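Local structure of GCN5-related N-acetyltransferase (Kribbella flavida, 4MY0) at residues I13-L18 / A44-H49; W74-R79 / H179-R183; Y134-R140 / V277-R283; V158-A163 / A206-E210. The protein probably transfers the acetyl group of acetyl-CoA to an amine, perhaps on an aminoglycoside. One frame throughout, in Å; residues are numbered along the deposited sequence.

Contact 1 of 4, residues I13-L18 / A44-H49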
# COMPACT_ATOMS: atom_id res chain seq x y z
N ILE C 13 10.63 -43.73 1.21
CA ILE C 13 11.53 -42.87 1.97
C ILE C 13 11.72 -43.47 3.36
O ILE C 13 10.75 -43.86 4.01
CB ILE C 13 10.96 -41.43 2.09
CG1 ILE C 13 11.04 -40.71 0.75
CG2 ILE C 13 11.73 -40.62 3.15
CD1 ILE C 13 12.47 -40.47 0.27
N THR C 14 12.98 -43.57 3.79
CA THR C 14 13.28 -44.03 5.15
C THR C 14 13.58 -42.86 6.08
O THR C 14 13.77 -41.73 5.64
CB THR C 14 14.48 -44.98 5.16
OG1 THR C 14 15.63 -44.30 4.64
CG2 THR C 14 14.19 -46.20 4.30
N GLU C 15 13.64 -43.15 7.38
CA GLU C 15 13.87 -42.14 8.41
C GLU C 15 15.20 -41.40 8.23
O GLU C 15 15.29 -40.20 8.48
CB GLU C 15 13.79 -42.78 9.80
CG GLU C 15 13.98 -41.81 10.95
CD GLU C 15 13.34 -42.29 12.25
OE1 GLU C 15 12.83 -43.43 12.28
OE2 GLU C 15 13.35 -41.52 13.23
N THR C 16 16.22 -42.12 7.77
CA THR C 16 17.54 -41.52 7.57
C THR C 16 17.62 -40.64 6.32
O THR C 16 18.57 -39.89 6.15
CB THR C 16 18.65 -42.60 7.51
OG1 THR C 16 18.40 -43.48 6.40
CG2 THR C 16 18.69 -43.42 8.79
N GLN C 17 16.63 -40.75 5.44
CA GLN C 17 16.59 -39.92 4.23
C GLN C 17 15.82 -38.61 4.44
O GLN C 17 15.68 -37.82 3.50
CB GLN C 17 15.95 -40.69 3.06
CG GLN C 17 16.80 -41.85 2.51
CD GLN C 17 16.07 -42.64 1.43
OE1 GLN C 17 14.91 -43.02 1.60
NE2 GLN C 17 16.75 -42.88 0.31
N LEU C 18 15.30 -38.38 5.65
CA LEU C 18 14.46 -37.22 5.90
C LEU C 18 15.24 -35.90 5.76
O LEU C 18 14.73 -34.91 5.22
CB LEU C 18 13.75 -37.32 7.25
CG LEU C 18 12.63 -38.37 7.32
CD1 LEU C 18 11.96 -38.38 8.68
CD2 LEU C 18 11.61 -38.14 6.20
N ALA C 44 6.90 -36.47 9.93
CA ALA C 44 7.34 -37.27 8.78
C ALA C 44 7.52 -38.76 9.14
O ALA C 44 7.21 -39.64 8.34
CB ALA C 44 8.62 -36.69 8.19
N VAL C 45 8.04 -39.02 10.34
CA VAL C 45 8.29 -40.40 10.80
C VAL C 45 7.03 -41.27 10.75
O VAL C 45 7.07 -42.42 10.29
CB VAL C 45 8.94 -40.41 12.20
CG1 VAL C 45 8.91 -41.81 12.81
CG2 VAL C 45 10.38 -39.90 12.12
N GLU C 46 5.91 -40.71 11.22
CA GLU C 46 4.60 -41.35 11.14
C GLU C 46 4.32 -41.83 9.71
O GLU C 46 3.97 -42.99 9.49
CB GLU C 46 3.51 -40.37 11.63
CG GLU C 46 2.09 -40.59 11.05
CD GLU C 46 1.40 -39.29 10.59
OE1 GLU C 46 0.35 -39.37 9.91
OE2 GLU C 46 1.91 -38.18 10.91
N PHE C 47 4.51 -40.93 8.74
CA PHE C 47 4.31 -41.27 7.34
C PHE C 47 5.25 -42.39 6.88
O PHE C 47 4.84 -43.29 6.14
CB PHE C 47 4.54 -40.03 6.46
CG PHE C 47 3.44 -39.00 6.54
CD1 PHE C 47 2.36 -39.05 5.66
CD2 PHE C 47 3.49 -37.97 7.48
CE1 PHE C 47 1.34 -38.08 5.72
CE2 PHE C 47 2.48 -37.01 7.54
CZ PHE C 47 1.40 -37.07 6.66
N VAL C 48 6.51 -42.31 7.30
CA VAL C 48 7.52 -43.30 6.92
C VAL C 48 7.13 -44.69 7.40
O VAL C 48 7.20 -45.67 6.66
CB VAL C 48 8.92 -42.91 7.49
CG1 VAL C 48 9.83 -44.13 7.64
CG2 VAL C 48 9.58 -41.84 6.61
N HIS C 49 6.67 -44.76 8.65
CA HIS C 49 6.37 -46.05 9.25
C HIS C 49 5.09 -46.69 8.72
O HIS C 49 4.92 -47.89 8.82
CB HIS C 49 6.38 -45.95 10.77
CG HIS C 49 7.75 -45.75 11.34
ND1 HIS C 49 8.88 -46.26 10.75
CD2 HIS C 49 8.17 -45.08 12.45
CE1 HIS C 49 9.94 -45.92 11.46
NE2 HIS C 49 9.54 -45.21 12.50

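Contact 2 of 4, residues W74-R79 / H179-R183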
# COMPACT_ATOMS: atom_id res chain seq x y z
N TRP C 74 -15.83 -36.47 3.36
CA TRP C 74 -17.28 -36.55 3.32
C TRP C 74 -17.75 -36.42 1.88
O TRP C 74 -17.28 -35.55 1.16
CB TRP C 74 -17.89 -35.43 4.17
CG TRP C 74 -17.79 -35.67 5.65
CD1 TRP C 74 -16.83 -35.20 6.51
CD2 TRP C 74 -18.71 -36.43 6.46
NE1 TRP C 74 -17.10 -35.62 7.79
CE2 TRP C 74 -18.25 -36.37 7.79
CE3 TRP C 74 -19.87 -37.14 6.18
CZ2 TRP C 74 -18.91 -37.02 8.84
CZ3 TRP C 74 -20.54 -37.77 7.22
CH2 TRP C 74 -20.05 -37.71 8.53
N TRP C 75 -18.66 -37.30 1.47
CA TRP C 75 -19.32 -37.14 0.18
C TRP C 75 -20.79 -37.52 0.31
O TRP C 75 -21.13 -38.68 0.60
CB TRP C 75 -18.62 -37.94 -0.92
CG TRP C 75 -17.34 -37.29 -1.37
CD1 TRP C 75 -16.07 -37.68 -1.05
CD2 TRP C 75 -17.20 -36.12 -2.19
NE1 TRP C 75 -15.15 -36.84 -1.64
CE2 TRP C 75 -15.82 -35.87 -2.34
CE3 TRP C 75 -18.12 -35.27 -2.82
CZ2 TRP C 75 -15.33 -34.79 -3.09
CZ3 TRP C 75 -17.63 -34.19 -3.57
CH2 TRP C 75 -16.25 -33.97 -3.70
N GLY C 76 -21.66 -36.52 0.11
CA GLY C 76 -23.09 -36.69 0.31
C GLY C 76 -23.42 -37.24 1.68
O GLY C 76 -24.29 -38.09 1.83
N GLY C 77 -22.71 -36.77 2.71
CA GLY C 77 -23.02 -37.18 4.06
C GLY C 77 -22.54 -38.57 4.46
O GLY C 77 -22.97 -39.11 5.48
N ARG C 78 -21.63 -39.15 3.67
CA ARG C 78 -20.94 -40.38 4.09
C ARG C 78 -19.41 -40.21 4.02
O ARG C 78 -18.90 -39.42 3.22
CB ARG C 78 -21.41 -41.59 3.27
CG ARG C 78 -22.89 -41.93 3.46
CD ARG C 78 -23.12 -43.44 3.48
NE ARG C 78 -23.00 -44.05 2.16
CZ ARG C 78 -22.48 -45.25 1.93
NH1 ARG C 78 -22.00 -45.99 2.92
NH2 ARG C 78 -22.41 -45.71 0.69
N ARG C 79 -18.69 -40.96 4.84
CA ARG C 79 -17.22 -40.86 4.88
C ARG C 79 -16.57 -41.79 3.88
O ARG C 79 -16.86 -42.98 3.86
CB ARG C 79 -16.68 -41.20 6.28
CG ARG C 79 -17.17 -40.29 7.41
CD ARG C 79 -16.72 -40.87 8.74
NE ARG C 79 -17.28 -40.17 9.88
CZ ARG C 79 -18.50 -40.40 10.36
NH1 ARG C 79 -19.29 -41.29 9.78
NH2 ARG C 79 -18.93 -39.71 11.42
N HIS C 179 -22.69 -33.25 9.63
CA HIS C 179 -22.43 -33.54 8.22
C HIS C 179 -23.35 -34.61 7.66
O HIS C 179 -23.62 -34.62 6.45
CB HIS C 179 -20.96 -33.92 8.02
CG HIS C 179 -20.02 -32.78 8.24
ND1 HIS C 179 -20.43 -31.46 8.22
CD2 HIS C 179 -18.69 -32.75 8.49
CE1 HIS C 179 -19.40 -30.67 8.45
NE2 HIS C 179 -18.33 -31.42 8.62
N GLU C 180 -23.85 -35.51 8.51
CA GLU C 180 -24.81 -36.52 8.05
C GLU C 180 -26.18 -35.90 7.79
O GLU C 180 -26.88 -36.29 6.85
CB GLU C 180 -24.95 -37.67 9.07
CG GLU C 180 -23.72 -38.55 9.17
CD GLU C 180 -23.80 -39.57 10.29
OE1 GLU C 180 -24.61 -39.38 11.22
OE2 GLU C 180 -23.05 -40.57 10.23
N ALA C 181 -26.55 -34.93 8.62
CA ALA C 181 -27.84 -34.26 8.50
C ALA C 181 -27.88 -33.36 7.26
O ALA C 181 -28.90 -33.29 6.58
CB ALA C 181 -28.13 -33.44 9.75
N SER C 182 -26.78 -32.67 6.98
CA SER C 182 -26.74 -31.78 5.82
C SER C 182 -26.26 -32.48 4.53
O SER C 182 -26.25 -31.86 3.47
CB SER C 182 -25.86 -30.57 6.12
OG SER C 182 -24.49 -30.93 6.13
N ARG C 183 -25.89 -33.76 4.62
CA ARG C 183 -25.32 -34.48 3.48
C ARG C 183 -24.11 -33.75 2.90
O ARG C 183 -23.99 -33.58 1.68
CB ARG C 183 -26.36 -34.72 2.39
CG ARG C 183 -27.38 -35.78 2.76
CD ARG C 183 -28.63 -35.60 1.95
NE ARG C 183 -29.73 -35.10 2.77
CZ ARG C 183 -30.25 -33.88 2.68
NH1 ARG C 183 -29.79 -33.02 1.78
NH2 ARG C 183 -31.24 -33.53 3.49
O HOH W 1 -22.52 -41.39 7.29

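Contact 3 of 4, residues Y134-R140 / V277-R283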
# COMPACT_ATOMS: atom_id res chain seq x y z
N TYR C 134 -6.21 -35.76 -12.29
CA TYR C 134 -6.92 -34.98 -11.28
C TYR C 134 -7.70 -33.84 -11.94
O TYR C 134 -7.31 -33.33 -12.99
CB TYR C 134 -5.93 -34.36 -10.29
CG TYR C 134 -5.32 -35.33 -9.29
CD1 TYR C 134 -5.78 -35.38 -7.97
CD2 TYR C 134 -4.26 -36.16 -9.65
CE1 TYR C 134 -5.21 -36.25 -7.04
CE2 TYR C 134 -3.68 -37.03 -8.72
CZ TYR C 134 -4.16 -37.07 -7.42
OH TYR C 134 -3.60 -37.94 -6.49
N GLU C 135 -8.79 -33.41 -11.30
CA GLU C 135 -9.48 -32.20 -11.74
C GLU C 135 -10.02 -31.47 -10.52
O GLU C 135 -10.23 -32.10 -9.47
CB GLU C 135 -10.61 -32.51 -12.73
CG GLU C 135 -11.15 -31.27 -13.49
CD GLU C 135 -10.03 -30.32 -13.95
OE1 GLU C 135 -9.77 -29.31 -13.24
OE2 GLU C 135 -9.38 -30.60 -14.99
N PHE C 136 -10.23 -30.15 -10.64
CA PHE C 136 -10.84 -29.39 -9.55
C PHE C 136 -12.17 -30.00 -9.12
O PHE C 136 -13.00 -30.36 -9.97
CB PHE C 136 -11.01 -27.91 -9.92
CG PHE C 136 -9.70 -27.15 -9.92
CD1 PHE C 136 -8.85 -27.19 -8.82
CD2 PHE C 136 -9.30 -26.44 -11.04
CE1 PHE C 136 -7.63 -26.50 -8.82
CE2 PHE C 136 -8.09 -25.75 -11.05
CZ PHE C 136 -7.25 -25.78 -9.93
N GLY C 137 -12.34 -30.13 -7.81
CA GLY C 137 -13.49 -30.82 -7.25
C GLY C 137 -14.26 -29.99 -6.24
O GLY C 137 -15.40 -30.31 -5.92
N GLY C 138 -13.63 -28.94 -5.71
CA GLY C 138 -14.30 -28.13 -4.70
C GLY C 138 -13.46 -26.95 -4.23
O GLY C 138 -12.38 -26.72 -4.75
N HIS C 139 -13.97 -26.23 -3.23
CA HIS C 139 -13.36 -24.96 -2.83
C HIS C 139 -13.04 -24.90 -1.34
O HIS C 139 -13.49 -25.74 -0.56
CB HIS C 139 -14.29 -23.80 -3.19
CG HIS C 139 -14.56 -23.67 -4.66
ND1 HIS C 139 -15.54 -24.40 -5.31
CD2 HIS C 139 -13.99 -22.88 -5.60
CE1 HIS C 139 -15.55 -24.07 -6.59
NE2 HIS C 139 -14.63 -23.15 -6.79
N ARG C 140 -12.24 -23.91 -0.96
CA ARG C 140 -12.06 -23.56 0.43
C ARG C 140 -12.26 -22.05 0.48
O ARG C 140 -11.57 -21.31 -0.23
CB ARG C 140 -10.66 -23.94 0.90
CG ARG C 140 -10.37 -23.60 2.37
CD ARG C 140 -8.89 -23.85 2.65
NE ARG C 140 -8.53 -23.65 4.05
CZ ARG C 140 -7.50 -22.91 4.46
NH1 ARG C 140 -7.24 -22.81 5.75
NH2 ARG C 140 -6.74 -22.27 3.58
N VAL C 277 -10.91 -17.56 -2.19
CA VAL C 277 -11.51 -18.73 -2.78
C VAL C 277 -10.35 -19.56 -3.33
O VAL C 277 -9.69 -19.13 -4.28
CB VAL C 277 -12.50 -18.35 -3.91
CG1 VAL C 277 -13.17 -19.59 -4.48
CG2 VAL C 277 -13.56 -17.38 -3.39
N GLN C 278 -10.07 -20.71 -2.70
CA GLN C 278 -9.02 -21.63 -3.18
C GLN C 278 -9.72 -22.85 -3.73
O GLN C 278 -10.86 -23.10 -3.38
CB GLN C 278 -8.09 -22.07 -2.04
CG GLN C 278 -7.24 -20.96 -1.46
CD GLN C 278 -6.53 -21.38 -0.19
OE1 GLN C 278 -7.18 -21.70 0.81
NE2 GLN C 278 -5.20 -21.39 -0.22
N ARG C 279 -9.05 -23.60 -4.61
CA ARG C 279 -9.64 -24.83 -5.15
C ARG C 279 -8.78 -26.04 -4.83
O ARG C 279 -7.56 -25.93 -4.77
CB ARG C 279 -9.81 -24.72 -6.67
CG ARG C 279 -10.75 -23.62 -7.08
CD ARG C 279 -10.61 -23.20 -8.54
NE ARG C 279 -11.45 -22.02 -8.75
CZ ARG C 279 -11.10 -20.78 -8.40
NH1 ARG C 279 -11.94 -19.78 -8.61
NH2 ARG C 279 -9.91 -20.54 -7.84
N TRP C 280 -9.41 -27.19 -4.62
CA TRP C 280 -8.64 -28.42 -4.50
C TRP C 280 -9.08 -29.42 -5.56
O TRP C 280 -10.20 -29.35 -6.07
CB TRP C 280 -8.77 -29.01 -3.09
CG TRP C 280 -10.17 -29.01 -2.55
CD1 TRP C 280 -10.73 -28.06 -1.75
CD2 TRP C 280 -11.17 -30.02 -2.75
NE1 TRP C 280 -12.02 -28.41 -1.44
CE2 TRP C 280 -12.31 -29.62 -2.04
CE3 TRP C 280 -11.20 -31.24 -3.44
CZ2 TRP C 280 -13.50 -30.38 -2.02
CZ3 TRP C 280 -12.37 -32.01 -3.42
CH2 TRP C 280 -13.51 -31.57 -2.72
N MSE C 281 -8.18 -30.35 -5.90
CA MSE C 281 -8.46 -31.31 -6.95
C MSE C 281 -8.79 -32.68 -6.40
O MSE C 281 -8.43 -32.99 -5.27
CB MSE C 281 -7.28 -31.43 -7.90
CG MSE C 281 -7.15 -30.24 -8.82
SE MSE C 281 -5.69 -30.53 -10.08
CE MSE C 281 -6.12 -29.06 -11.29
N LEU C 282 -9.46 -33.48 -7.22
CA LEU C 282 -9.93 -34.81 -6.85
C LEU C 282 -9.59 -35.79 -7.96
O LEU C 282 -9.60 -35.42 -9.14
CB LEU C 282 -11.45 -34.78 -6.68
CG LEU C 282 -12.12 -36.10 -6.31
CD1 LEU C 282 -11.67 -36.50 -4.91
CD2 LEU C 282 -13.64 -35.96 -6.38
N ARG C 283 -9.27 -37.03 -7.60
CA ARG C 283 -9.18 -38.11 -8.59
C ARG C 283 -9.82 -39.39 -8.05
O ARG C 283 -9.64 -39.71 -6.87
CB ARG C 283 -7.72 -38.39 -8.95
CG ARG C 283 -7.58 -39.27 -10.19
CD ARG C 283 -6.25 -40.05 -10.23
NE ARG C 283 -5.86 -40.37 -11.60
CZ ARG C 283 -6.43 -41.32 -12.35
NH1 ARG C 283 -7.42 -42.06 -11.86
NH2 ARG C 283 -6.01 -41.53 -13.59
O HOH W 2 -14.07 -22.09 -9.09
O HOH W 3 -9.43 -19.97 1.22

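Contact 4 of 4, residues V158-A163 / A206-E210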
# COMPACT_ATOMS: atom_id res chain seq x y z
N VAL C 158 -26.84 -20.12 26.70
CA VAL C 158 -26.19 -21.37 26.33
C VAL C 158 -24.90 -21.58 27.10
O VAL C 158 -24.00 -20.72 27.08
CB VAL C 158 -25.88 -21.42 24.82
CG1 VAL C 158 -25.26 -22.77 24.44
CG2 VAL C 158 -27.15 -21.17 24.01
N ALA C 159 -24.79 -22.72 27.77
CA ALA C 159 -23.55 -23.12 28.44
C ALA C 159 -22.45 -23.37 27.41
O ALA C 159 -22.59 -24.21 26.53
CB ALA C 159 -23.78 -24.36 29.32
N VAL C 160 -21.36 -22.61 27.52
CA VAL C 160 -20.20 -22.74 26.65
C VAL C 160 -18.97 -22.86 27.53
O VAL C 160 -18.76 -22.02 28.40
CB VAL C 160 -20.02 -21.50 25.77
CG1 VAL C 160 -18.73 -21.60 24.97
CG2 VAL C 160 -21.19 -21.33 24.83
N ARG C 161 -18.16 -23.90 27.35
CA ARG C 161 -16.99 -24.04 28.20
C ARG C 161 -15.72 -24.19 27.38
O ARG C 161 -15.76 -24.56 26.21
CB ARG C 161 -17.14 -25.23 29.16
CG ARG C 161 -16.83 -26.55 28.51
CD ARG C 161 -16.63 -27.66 29.56
NE ARG C 161 -15.98 -28.83 28.99
CZ ARG C 161 -16.63 -29.85 28.45
NH1 ARG C 161 -15.96 -30.89 27.96
NH2 ARG C 161 -17.95 -29.84 28.40
N ARG C 162 -14.59 -23.88 28.00
CA ARG C 162 -13.30 -24.04 27.34
C ARG C 162 -13.06 -25.51 27.07
O ARG C 162 -13.34 -26.36 27.91
CB ARG C 162 -12.18 -23.46 28.21
CG ARG C 162 -10.78 -23.73 27.66
CD ARG C 162 -9.77 -22.73 28.21
NE ARG C 162 -9.65 -22.79 29.66
CZ ARG C 162 -9.04 -23.78 30.31
NH1 ARG C 162 -8.51 -24.80 29.64
NH2 ARG C 162 -8.97 -23.75 31.63
N ALA C 163 -12.54 -25.83 25.88
CA ALA C 163 -12.28 -27.22 25.55
C ALA C 163 -10.78 -27.49 25.47
O ALA C 163 -9.96 -26.55 25.39
CB ALA C 163 -12.94 -27.59 24.23
N ALA C 206 -10.36 -23.28 21.80
CA ALA C 206 -11.50 -24.16 21.51
C ALA C 206 -12.57 -24.04 22.59
O ALA C 206 -12.25 -24.05 23.77
CB ALA C 206 -11.04 -25.62 21.40
N TYR C 207 -13.83 -23.93 22.18
CA TYR C 207 -14.96 -23.87 23.13
C TYR C 207 -16.03 -24.84 22.72
O TYR C 207 -16.25 -25.07 21.53
CB TYR C 207 -15.51 -22.43 23.23
CG TYR C 207 -14.45 -21.52 23.78
CD1 TYR C 207 -14.26 -21.41 25.14
CD2 TYR C 207 -13.57 -20.85 22.93
CE1 TYR C 207 -13.24 -20.63 25.66
CE2 TYR C 207 -12.55 -20.05 23.44
CZ TYR C 207 -12.40 -19.96 24.81
OH TYR C 207 -11.41 -19.18 25.35
N LEU C 208 -16.70 -25.42 23.72
CA LEU C 208 -17.65 -26.50 23.49
C LEU C 208 -18.98 -26.20 24.16
O LEU C 208 -19.03 -25.85 25.35
CB LEU C 208 -17.08 -27.81 24.03
CG LEU C 208 -18.00 -29.02 24.01
CD1 LEU C 208 -18.30 -29.41 22.57
CD2 LEU C 208 -17.37 -30.18 24.76
N ALA C 209 -20.07 -26.34 23.41
CA ALA C 209 -21.41 -26.31 23.98
C ALA C 209 -22.00 -27.72 23.89
O ALA C 209 -21.35 -28.62 23.36
CB ALA C 209 -22.28 -25.32 23.24
N GLU C 210 -23.23 -27.90 24.36
CA GLU C 210 -23.90 -29.20 24.30
C GLU C 210 -24.05 -29.72 22.86
O GLU C 210 -23.92 -30.92 22.61
CB GLU C 210 -25.28 -29.11 24.97
CG GLU C 210 -26.07 -30.41 25.00
CD GLU C 210 -27.20 -30.38 26.03
OE1 GLU C 210 -27.74 -29.28 26.29
OE2 GLU C 210 -27.53 -31.45 26.58
O HOH W 4 -24.14 -26.09 26.05
O HOH W 5 -8.96 -24.27 24.21

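Contact 1 of 4, residues I13-L18 / A44-H49
Val-48, with 72 Å² covered, is the residue the contact is built round. Its CA-to-CB bond points at the 13-18 turn, where CG2 sits 3.5 Å from Ile-13 O and 4.2 Å from Leu-18 CD2, while CG1 lies 3.9 Å from Glu-15 N. The turn that receives it is held by its own bonds: Gln-17 N donates to Thr-14 O at 3.0 Å, and Gln-17 OE1 accepts from Thr-14 N at 3.0 Å. This is the link between the first strand (8-12) of the N-terminal GNAT domain and helix 18-26, laid against the last turns of helix 34-49. Glu-15 has 60 Å² covered and reaches along the helix, OE2 lying 3.6 Å from Val-45 CG2 and OE1 3.7 Å from His-49 NE2, with no hydrogen bond across the segments. Leu-18 points toward the helix and brings CD1 within 3.8 Å of Ala-44 CB and 4.1 Å of Val-45 CG2. Phe-53, on strand 53-58, also touches Ile-13, Leu-18 and Ala-44.

Contact 2 of 4, residues W74-R79 / H179-R183
A type I' beta turn from Trp-75 to Arg-78 joins strands 61-75 and 78-90 into a two-residue beta hairpin of the N-terminal GNAT domain, and its tip sits against the end of helix 168-182. Trp-75 N to Arg-78 O (2.8 Å) and Arg-78 N to Trp-75 O (3.1 Å) close the hairpin. Gly-77 CA lies only 3.6 Å from Arg-183 CA; a CB on Gly-77 would clash there, and both turn glycines have the positive phi of this turn type. Arg-183 also has positive phi where the chain leaves the helix, and its O meets Gly-76 CA in a CA-H...O contact of 3.5 Å. Among the side chains, the edge of His-179 meets the face of the Trp-74 five-membered ring in a T-shaped pair, planes at 77°, while His-179 CB makes a CH-pi contact over the six-membered ring. Arg-79 NH1 and Glu-180 OE2 form a long salt bridge of 3.9 Å. One water donates to both Gly-77 O at 2.9 Å and Glu-180 OE2 at 3.1 Å.

Contact 3 of 4, residues Y134-R140 / V277-R283
Just before the strand, Tyr-134 lays its ring over Arg-283 CB, a CH-pi contact 3.8 Å from the ring centroid; its OH bonds to Ser-119. At Glu-135 the backbone bonds run both ways with Leu-282, Glu-135 N to Leu-282 O at 3.1 Å and Leu-282 N to Glu-135 O at 2.7 Å, while its carboxylate forms salt bridges with Arg-130 and Arg-346. The Phe-136 ring is sandwiched between Met-281 CE on one face and Arg-279 CD on the other; Met-281, a selenomethionine, makes a Met-aromatic contact here. Then the register slips by one: Gly-137 N donates to Trp-280 O at 2.9 Å and Gly-138 N weakly to the same oxygen at 3.5 Å. This classic beta bulge interrupts an antiparallel pair that joins the N-terminal GNAT domain to a strand of the second. Neither glycine has a CB to strike the Trp-280 indole, whose face they line. The His-139 ring approaches Arg-279 (CD2 to CG 3.6 Å), and a water bridges His-139 NE2 to Arg-279 NE; Arg-279 also salt-bridges Glu-270 of a second subunit. Arg-140 pairs with Gln-278 through both backbones and through NH2 to OE1 at 2.9 Å, while its NE bonds to Leu-389 O.

Contact 4 of 4, residues V158-A163 / A206-E210
Ala-206 O accepts from Ala-163 N at 2.8 Å, and Ala-206 CB lies 3.9 Å from Ala-163 CB. Tyr-207 comes next, in a non-hydrogen-bonded pair with Arg-162; its CB touches Val-160 CG1 at 3.8 Å, its CD1 lies 3.6 Å from Arg-162 CA, and its OH bonds to Arg-27 of a third subunit. Leu-208 is the centre of the pairing: its N donates to Arg-161 O at 2.8 Å and its O accepts from Arg-161 N at 2.9 Å. Short strand 161-162 thus adds antiparallel to strand 205-209, whose other neighbour is strand 212-219, in the sheet of the second GNAT domain. Leu-208 CD2 packs over a face of the Arg-161 guanidinium, 3.6 Å from NH1, which is salt-bridged to Asp-167. Beside Leu-208, Phe-171 of helix 168-182 also touches Ala-163. Ala-209 CB then rests 3.5 Å from Ala-159 O and 4.1 Å from Val-158 CG1. At Glu-210 direct pairing gives way to a water that accepts from Glu-210 N (2.6 Å) and donates to Ala-159 O (2.5 Å).

In the fold
Contacts 2, 3 and 4 all reach one mixed sheet that runs through both GNAT domains. Contacts 2 and 3 touch directly, Trp-75 CZ2 lying 3.7 Å from Trp-280 CH2 and 3.9 Å from Leu-282 CD2, so the hairpin packs its Trp-75 side chain on the bulged strand pair; both also meet the second subunit. Helix 168-182, which follows strand 161-162 of contact 4, carries the chain to contact 2, their centres 24 Å apart. Contact 1 stands off in the N-terminal domain, its nearest atoms about 13 Å from contact 3. The bound coenzyme A derivative is about 9 Å from the Met-281 side chain and about 14 Å from that of Ile-13.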